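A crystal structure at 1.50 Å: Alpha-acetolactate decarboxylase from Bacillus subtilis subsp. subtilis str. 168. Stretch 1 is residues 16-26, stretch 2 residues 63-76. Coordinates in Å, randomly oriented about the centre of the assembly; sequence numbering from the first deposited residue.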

ATOM      1  N   GLY B  16       1.432  -9.666  16.361  1.00 11.39           N
ATOM      2  CA  GLY B  16       1.254 -11.034  16.814  1.00 12.01           C
ATOM      3  C   GLY B  16       0.078 -11.746  16.179  1.00 11.61           C
ATOM      4  O   GLY B  16      -0.395 -12.765  16.682  1.00 13.26           O
ATOM      5  N   VAL B  17      -0.400 -11.222  15.060  1.00 10.78           N
ATOM      6  CA  VAL B  17      -1.449 -11.893  14.315  1.00  9.81           C
ATOM      7  C   VAL B  17      -0.761 -12.896  13.405  1.00 10.80           C
ATOM      8  O   VAL B  17      -0.354 -12.572  12.291  1.00 11.64           O
ATOM      9  CB  VAL B  17      -2.304 -10.905  13.516  1.00 10.87           C
ATOM     10  CG1 VAL B  17      -3.332 -11.628  12.668  1.00 12.55           C
ATOM     11  CG2 VAL B  17      -2.993  -9.932  14.472  1.00 14.53           C
ATOM     12  N   TYR B  18      -0.603 -14.114  13.895  1.00  9.16           N
ATOM     13  CA  TYR B  18       0.152 -15.118  13.143  1.00  8.41           C
ATOM     14  C   TYR B  18      -0.726 -16.094  12.381  1.00  9.76           C
ATOM     15  O   TYR B  18      -0.212 -16.962  11.683  1.00  8.89           O
ATOM     16  CB  TYR B  18       1.078 -15.898  14.077  1.00  9.53           C
ATOM     17  CG  TYR B  18       2.059 -15.028  14.822  1.00  9.90           C
ATOM     18  CD1 TYR B  18       2.624 -13.905  14.222  1.00  9.60           C
ATOM     19  CD2 TYR B  18       2.409 -15.310  16.139  1.00 10.59           C
ATOM     20  CE1 TYR B  18       3.528 -13.094  14.912  1.00 11.51           C
ATOM     21  CE2 TYR B  18       3.303 -14.508  16.831  1.00 10.83           C
ATOM     22  CZ  TYR B  18       3.855 -13.401  16.221  1.00 11.15           C
ATOM     23  OH  TYR B  18       4.736 -12.604  16.909  1.00 13.23           O
ATOM     24  N   ASP B  19      -2.040 -15.958  12.503  1.00  8.77           N
ATOM     25  CA  ASP B  19      -2.961 -16.861  11.816  1.00  8.78           C
ATOM     26  C   ASP B  19      -3.726 -16.098  10.743  1.00 10.33           C
ATOM     27  O   ASP B  19      -4.536 -15.234  11.068  1.00 11.38           O
ATOM     28  CB  ASP B  19      -3.945 -17.496  12.808  1.00 11.81           C
ATOM     29  CG  ASP B  19      -3.290 -18.506  13.748  1.00 14.02           C
ATOM     30  OD1 ASP B  19      -2.049 -18.650  13.752  1.00 13.64           O
ATOM     31  OD2 ASP B  19      -4.043 -19.155  14.493  1.00 19.06           O
ATOM     32  N   GLY B  20      -3.462 -16.389   9.471  1.00  8.62           N
ATOM     33  CA  GLY B  20      -4.232 -15.786   8.398  1.00  8.03           C
ATOM     34  C   GLY B  20      -5.195 -16.773   7.763  1.00  9.03           C
ATOM     35  O   GLY B  20      -5.326 -17.908   8.224  1.00  9.02           O
ATOM     36  N   ASP B  21      -5.876 -16.343   6.704  1.00  9.09           N
ATOM     37  CA  ASP B  21      -6.782 -17.239   5.995  1.00  8.24           C
ATOM     38  C   ASP B  21      -6.361 -17.499   4.550  1.00 10.09           C
ATOM     39  O   ASP B  21      -7.083 -18.169   3.807  1.00 11.79           O
ATOM     40  CB  ASP B  21      -8.218 -16.693   6.044  1.00  9.84           C
ATOM     41  CG  ASP B  21      -8.372 -15.359   5.342  1.00 13.46           C
ATOM     42  OD1 ASP B  21      -7.352 -14.722   4.998  1.00 10.94           O
ATOM     43  OD2 ASP B  21      -9.533 -14.924   5.147  1.00 14.37           O
ATOM     44  N   PHE B  22      -5.201 -16.990   4.144  1.00  9.31           N
ATOM     45  CA  PHE B  22      -4.725 -17.278   2.793  1.00  8.57           C
ATOM     46  C   PHE B  22      -4.258 -18.720   2.660  1.00  8.51           C
ATOM     47  O   PHE B  22      -3.363 -19.173   3.378  1.00  9.17           O
ATOM     48  CB  PHE B  22      -3.592 -16.344   2.380  1.00  9.54           C
ATOM     49  CG  PHE B  22      -3.085 -16.609   0.979  1.00  6.63           C
ATOM     50  CD1 PHE B  22      -3.748 -16.088  -0.120  1.00  9.63           C
ATOM     51  CD2 PHE B  22      -1.949 -17.374   0.770  1.00  9.42           C
ATOM     52  CE1 PHE B  22      -3.278 -16.335  -1.412  1.00 10.40           C
ATOM     53  CE2 PHE B  22      -1.475 -17.622  -0.516  1.00  8.28           C
ATOM     54  CZ  PHE B  22      -2.142 -17.108  -1.598  1.00  8.70           C
ATOM     55  N   GLU B  23      -4.867 -19.431   1.723  1.00  9.91           N
ATOM     56  CA  GLU B  23      -4.572 -20.842   1.513  1.00 11.33           C
ATOM     57  C   GLU B  23      -3.589 -21.023   0.371  1.00 10.38           C
ATOM     58  O   GLU B  23      -3.846 -20.545  -0.745  1.00 10.46           O
ATOM     59  CB  GLU B  23      -5.859 -21.598   1.217  1.00 11.46           C
ATOM     60  CG  GLU B  23      -5.700 -23.100   1.197  1.00 20.06           C
ATOM     61  CD  GLU B  23      -6.828 -23.783   1.930  1.00 19.80           C
ATOM     62  OE1 GLU B  23      -7.726 -23.068   2.445  1.00 40.28           O
ATOM     63  OE2 GLU B  23      -6.837 -25.032   1.988  1.00 38.15           O
ATOM     64  N   LEU B  24      -2.474 -21.696   0.641  1.00 10.23           N
ATOM     65  CA  LEU B  24      -1.395 -21.793  -0.345  1.00 11.06           C
ATOM     66  C   LEU B  24      -1.815 -22.624  -1.567  1.00 12.19           C
ATOM     67  O   LEU B  24      -1.135 -22.615  -2.593  1.00 11.64           O
ATOM     68  CB  LEU B  24      -0.102 -22.348   0.295  1.00 12.87           C
ATOM     69  CG  LEU B  24       0.553 -21.412   1.348  1.00 15.41           C
ATOM     70  CD1 LEU B  24       2.049 -21.637   1.671  1.00  1.61           C
ATOM     71  CD2 LEU B  24       0.394 -19.989   0.951  1.00 18.88           C
ATOM     72  N   SER B  25      -2.958 -23.298  -1.493  1.00 11.61           N
ATOM     73  CA  SER B  25      -3.496 -23.916  -2.699  1.00 14.05           C
ATOM     74  C   SER B  25      -3.749 -22.865  -3.785  1.00 14.54           C
ATOM     75  O   SER B  25      -3.812 -23.186  -4.969  1.00 15.51           O
ATOM     76  CB  SER B  25      -4.792 -24.665  -2.391  1.00 18.71           C
ATOM     77  OG  SER B  25      -5.835 -23.744  -2.138  1.00 30.08           O
ATOM     78  N   GLU B  26      -3.893 -21.605  -3.392  1.00 11.61           N
ATOM     79  CA  GLU B  26      -4.209 -20.588  -4.372  1.00 13.73           C
ATOM     80  C   GLU B  26      -2.994 -19.815  -4.862  1.00 10.71           C
ATOM     81  O   GLU B  26      -3.134 -18.912  -5.686  1.00 11.61           O
ATOM     82  CB  GLU B  26      -5.258 -19.653  -3.804  1.00 14.62           C
ATOM     83  CG  GLU B  26      -6.620 -20.359  -3.799  1.00 17.15           C
ATOM     84  CD  GLU B  26      -7.461 -19.898  -2.673  1.00 27.07           C
ATOM     85  OE1 GLU B  26      -7.318 -18.717  -2.319  1.00 24.42           O
ATOM     86  OE2 GLU B  26      -8.261 -20.705  -2.146  1.00 38.93           O
ATOM     87  N   PRO B  63       7.887 -29.165   0.617  1.00 11.69           N
ATOM     88  CA  PRO B  63       7.015 -28.559  -0.388  1.00 12.25           C
ATOM     89  C   PRO B  63       5.691 -28.126   0.221  1.00 15.39           C
ATOM     90  O   PRO B  63       5.133 -28.824   1.068  1.00 17.12           O
ATOM     91  CB  PRO B  63       6.821 -29.684  -1.409  1.00 16.34           C
ATOM     92  CG  PRO B  63       8.080 -30.499  -1.291  1.00 17.19           C
ATOM     93  CD  PRO B  63       8.436 -30.463   0.173  1.00 15.85           C
ATOM     94  N   VAL B  64       5.200 -26.960  -0.177  1.00 11.83           N
ATOM     95  CA  VAL B  64       3.920 -26.515   0.344  1.00 12.54           C
ATOM     96  C   VAL B  64       2.810 -27.340  -0.289  1.00 12.84           C
ATOM     97  O   VAL B  64       2.949 -27.867  -1.405  1.00 15.45           O
ATOM     98  CB  VAL B  64       3.670 -25.014   0.091  1.00 14.61           C
ATOM     99  CG1 VAL B  64       4.800 -24.166   0.683  1.00 11.83           C
ATOM    100  CG2 VAL B  64       3.496 -24.754  -1.384  1.00 18.09           C
ATOM    101  N   GLN B  65       1.709 -27.458   0.436  1.00 15.51           N
ATOM    102  CA  GLN B  65       0.560 -28.198  -0.044  1.00 18.56           C
ATOM    103  C   GLN B  65      -0.737 -27.420   0.184  1.00 19.66           C
ATOM    104  O   GLN B  65      -0.759 -26.418   0.911  1.00 14.50           O
ATOM    105  CB  GLN B  65       0.495 -29.572   0.639  1.00 22.11           C
ATOM    106  CG  GLN B  65       0.296 -29.532   2.144  1.00 24.31           C
ATOM    107  CD  GLN B  65       0.233 -30.924   2.784  1.00 34.35           C
ATOM    108  OE1 GLN B  65       0.731 -31.903   2.224  1.00 40.71           O
ATOM    109  NE2 GLN B  65      -0.397 -31.014   3.953  1.00 33.95           N
ATOM    110  N   ASN B  66      -1.790 -27.911  -0.467  1.00 18.61           N
ATOM    111  CA  ASN B  66      -3.185 -27.466  -0.369  1.00 24.12           C
ATOM    112  C   ASN B  66      -3.611 -26.589   0.815  1.00 28.17           C
ATOM    113  O   ASN B  66      -3.870 -25.401   0.642  1.00 36.97           O
ATOM    114  CB  ASN B  66      -4.091 -28.714  -0.381  1.00 36.36           C
ATOM    115  CG  ASN B  66      -4.080 -29.451  -1.726  1.00 40.97           C
ATOM    116  OD1 ASN B  66      -4.745 -29.043  -2.684  1.00 39.38           O
ATOM    117  ND2 ASN B  66      -3.318 -30.545  -1.796  1.00 38.51           N
ATOM    118  N   GLY B  67      -3.711 -27.165   2.005  1.00 28.65           N
ATOM    119  CA  GLY B  67      -4.296 -26.436   3.124  1.00 18.91           C
ATOM    120  C   GLY B  67      -3.308 -25.714   4.024  1.00 14.86           C
ATOM    121  O   GLY B  67      -3.634 -25.361   5.154  1.00 14.70           O
ATOM    122  N   ASP B  68      -2.085 -25.519   3.542  1.00 13.59           N
ATOM    123  CA  ASP B  68      -1.148 -24.647   4.243  1.00 11.70           C
ATOM    124  C   ASP B  68      -1.715 -23.222   4.239  1.00 10.89           C
ATOM    125  O   ASP B  68      -2.241 -22.757   3.223  1.00 11.93           O
ATOM    126  CB  ASP B  68       0.237 -24.675   3.589  1.00 10.86           C
ATOM    127  CG  ASP B  68       0.955 -26.011   3.761  1.00 14.46           C
ATOM    128  OD1 ASP B  68       0.591 -26.810   4.665  1.00 15.37           O
ATOM    129  OD2 ASP B  68       1.918 -26.240   3.002  1.00 14.35           O
ATOM    130  N   ARG B  69      -1.641 -22.546   5.381  1.00 10.28           N
ATOM    131  CA  ARG B  69      -2.184 -21.187   5.502  1.00  8.19           C
ATOM    132  C   ARG B  69      -1.094 -20.185   5.841  1.00  6.76           C
ATOM    133  O   ARG B  69      -0.073 -20.542   6.425  1.00  8.04           O
ATOM    134  CB  ARG B  69      -3.282 -21.124   6.571  1.00  9.95           C
ATOM    135  CG  ARG B  69      -4.520 -21.968   6.264  1.00 13.45           C
ATOM    136  CD  ARG B  69      -5.515 -22.053   7.449  1.00 17.85           C
ATOM    137  NE  ARG B  69      -6.021 -20.771   7.960  1.00 29.18           N
ATOM    138  CZ  ARG B  69      -6.994 -20.667   8.872  1.00 30.74           C
ATOM    139  NH1 ARG B  69      -7.563 -21.768   9.357  1.00 34.57           N
ATOM    140  NH2 ARG B  69      -7.416 -19.475   9.298  1.00 14.04           N
ATOM    141  N   SER B  70      -1.314 -18.921   5.478  1.00  7.23           N
ATOM    142  CA  SER B  70      -0.351 -17.870   5.784  1.00  6.52           C
ATOM    143  C   SER B  70      -0.990 -16.571   6.250  1.00  6.57           C
ATOM    144  O   SER B  70      -2.000 -16.154   5.693  1.00  6.44           O
ATOM    145  CB  SER B  70       0.513 -17.555   4.565  1.00  6.19           C
ATOM    146  OG  SER B  70       1.347 -16.451   4.865  1.00  7.08           O
ATOM    147  N   PRO B  71      -0.365 -15.901   7.238  1.00  5.99           N
ATOM    148  CA  PRO B  71      -0.771 -14.562   7.676  1.00  5.62           C
ATOM    149  C   PRO B  71      -0.073 -13.444   6.910  1.00  7.25           C
ATOM    150  O   PRO B  71      -0.453 -12.285   7.077  1.00  8.08           O
ATOM    151  CB  PRO B  71      -0.323 -14.526   9.141  1.00  6.70           C
ATOM    152  CG  PRO B  71       0.960 -15.345   9.124  1.00  5.45           C
ATOM    153  CD  PRO B  71       0.708 -16.457   8.096  1.00  5.65           C
ATOM    154  N   PHE B  72       0.947 -13.780   6.121  1.00  5.71           N
ATOM    155  CA  PHE B  72       1.791 -12.770   5.483  1.00  5.48           C
ATOM    156  C   PHE B  72       2.683 -13.411   4.435  1.00  6.02           C
ATOM    157  O   PHE B  72       3.468 -14.301   4.746  1.00  6.57           O
ATOM    158  CB  PHE B  72       2.667 -12.055   6.522  1.00  7.25           C
ATOM    159  CG  PHE B  72       3.568 -11.013   5.932  1.00  7.02           C
ATOM    160  CD1 PHE B  72       3.070  -9.758   5.617  1.00  7.65           C
ATOM    161  CD2 PHE B  72       4.898 -11.282   5.674  1.00 11.60           C
ATOM    162  CE1 PHE B  72       3.891  -8.781   5.055  1.00  9.84           C
ATOM    163  CE2 PHE B  72       5.728 -10.307   5.111  1.00 15.17           C
ATOM    164  CZ  PHE B  72       5.215  -9.052   4.803  1.00 12.99           C
ATOM    165  N   CYS B  73       2.561 -12.938   3.199  1.00  5.69           N
ATOM    166  CA  CYS B  73       3.410 -13.418   2.117  1.00  5.95           C
ATOM    167  C   CYS B  73       3.228 -12.493   0.915  1.00  6.60           C
ATOM    168  O   CYS B  73       2.315 -11.646   0.895  1.00  5.39           O
ATOM    169  CB  CYS B  73       3.093 -14.892   1.765  1.00  7.34           C
ATOM    170  SG  CYS B  73       1.345 -15.347   1.646  1.00  8.34           S
ATOM    171  N   SER B  74       4.121 -12.641  -0.069  1.00  5.86           N
ATOM    172  CA  SER B  74       4.150 -11.775  -1.245  1.00  6.57           C
ATOM    173  C   SER B  74       4.430 -12.657  -2.466  1.00  6.55           C
ATOM    174  O   SER B  74       5.338 -13.485  -2.407  1.00  6.17           O
ATOM    175  CB  SER B  74       5.245 -10.699  -1.122  1.00  6.62           C
ATOM    176  OG  SER B  74       5.213 -10.004   0.119  1.00 12.24           O
ATOM    177  N   PHE B  75       3.687 -12.451  -3.552  1.00  4.89           N
ATOM    178  CA  PHE B  75       3.840 -13.270  -4.771  1.00  5.74           C
ATOM    179  C   PHE B  75       3.891 -12.431  -6.025  1.00  6.54           C
ATOM    180  O   PHE B  75       3.359 -11.323  -6.066  1.00  6.77           O
ATOM    181  CB  PHE B  75       2.686 -14.259  -4.912  1.00  6.42           C
ATOM    182  CG  PHE B  75       2.519 -15.146  -3.735  1.00  6.35           C
ATOM    183  CD1 PHE B  75       3.353 -16.238  -3.550  1.00  6.91           C
ATOM    184  CD2 PHE B  75       1.523 -14.889  -2.806  1.00  6.53           C
ATOM    185  CE1 PHE B  75       3.212 -17.060  -2.441  1.00  7.08           C
ATOM    186  CE2 PHE B  75       1.375 -15.707  -1.693  1.00  6.63           C
ATOM    187  CZ  PHE B  75       2.212 -16.795  -1.517  1.00  6.94           C
ATOM    188  N   THR B  76       4.506 -12.981  -7.069  1.00  5.52           N
ATOM    189  CA  THR B  76       4.385 -12.372  -8.381  1.00  6.26           C
ATOM    190  C   THR B  76       4.621 -13.429  -9.432  1.00  7.81           C
ATOM    191  O   THR B  76       5.135 -14.516  -9.126  1.00  7.04           O
ATOM    192  CB  THR B  76       5.375 -11.213  -8.566  1.00  8.30           C
ATOM    193  OG1 THR B  76       4.950 -10.395  -9.661  1.00  9.80           O
ATOM    194  CG2 THR B  76       6.774 -11.735  -8.841  1.00  9.14           C
TER
HETATM  195  O   HOH W   1      -4.097 -14.283   5.380  1.00 10.52           O

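The two stretches meet as a short antiparallel pairing, Phe22 with Ser70 and Glu23 with Arg69, burying 750 Å² in all. Ser70 N donates to Phe22 O (2.9 Å), and Leu24 N donates to Asp68 O (2.8 Å) in a nearly straight bond. Between Phe22 N (3.2 Å) and Ser70 O (2.8 Å), water 1 bridges the strands.

Phe22 and Ser70 put their side chains on the same face. Phe22 is t at chi1, and its CE2 lies 3.6 Å from Phe75 CE2. The two rings meet obliquely, their planes at 31°. Cys73 SG sits 4.0 Å from Phe22 CD2. Leu24, m then t, extends this apolar group: CD1 lies 3.9 Å from Val64 CG1, and CD2 lies 4.4 Å from Phe75 CZ.

Glu23 and Arg69 share the other face. Arg69 runs m, t, p; the p turn at chi3 helps fold the guanidinium back to Gly20 O, which accepts from NH2 (2.8 Å) and NE (3.0 Å). The carbonyl lies near the guanidinium plane, as suits this paired donation.

Gly20 suits its tight place: an ideal CB would clash with Ser70 O and Pro71 CA. Asp68, m at chi1, accepts from Gln65 N at OD2 (2.8 Å), which braces the turn.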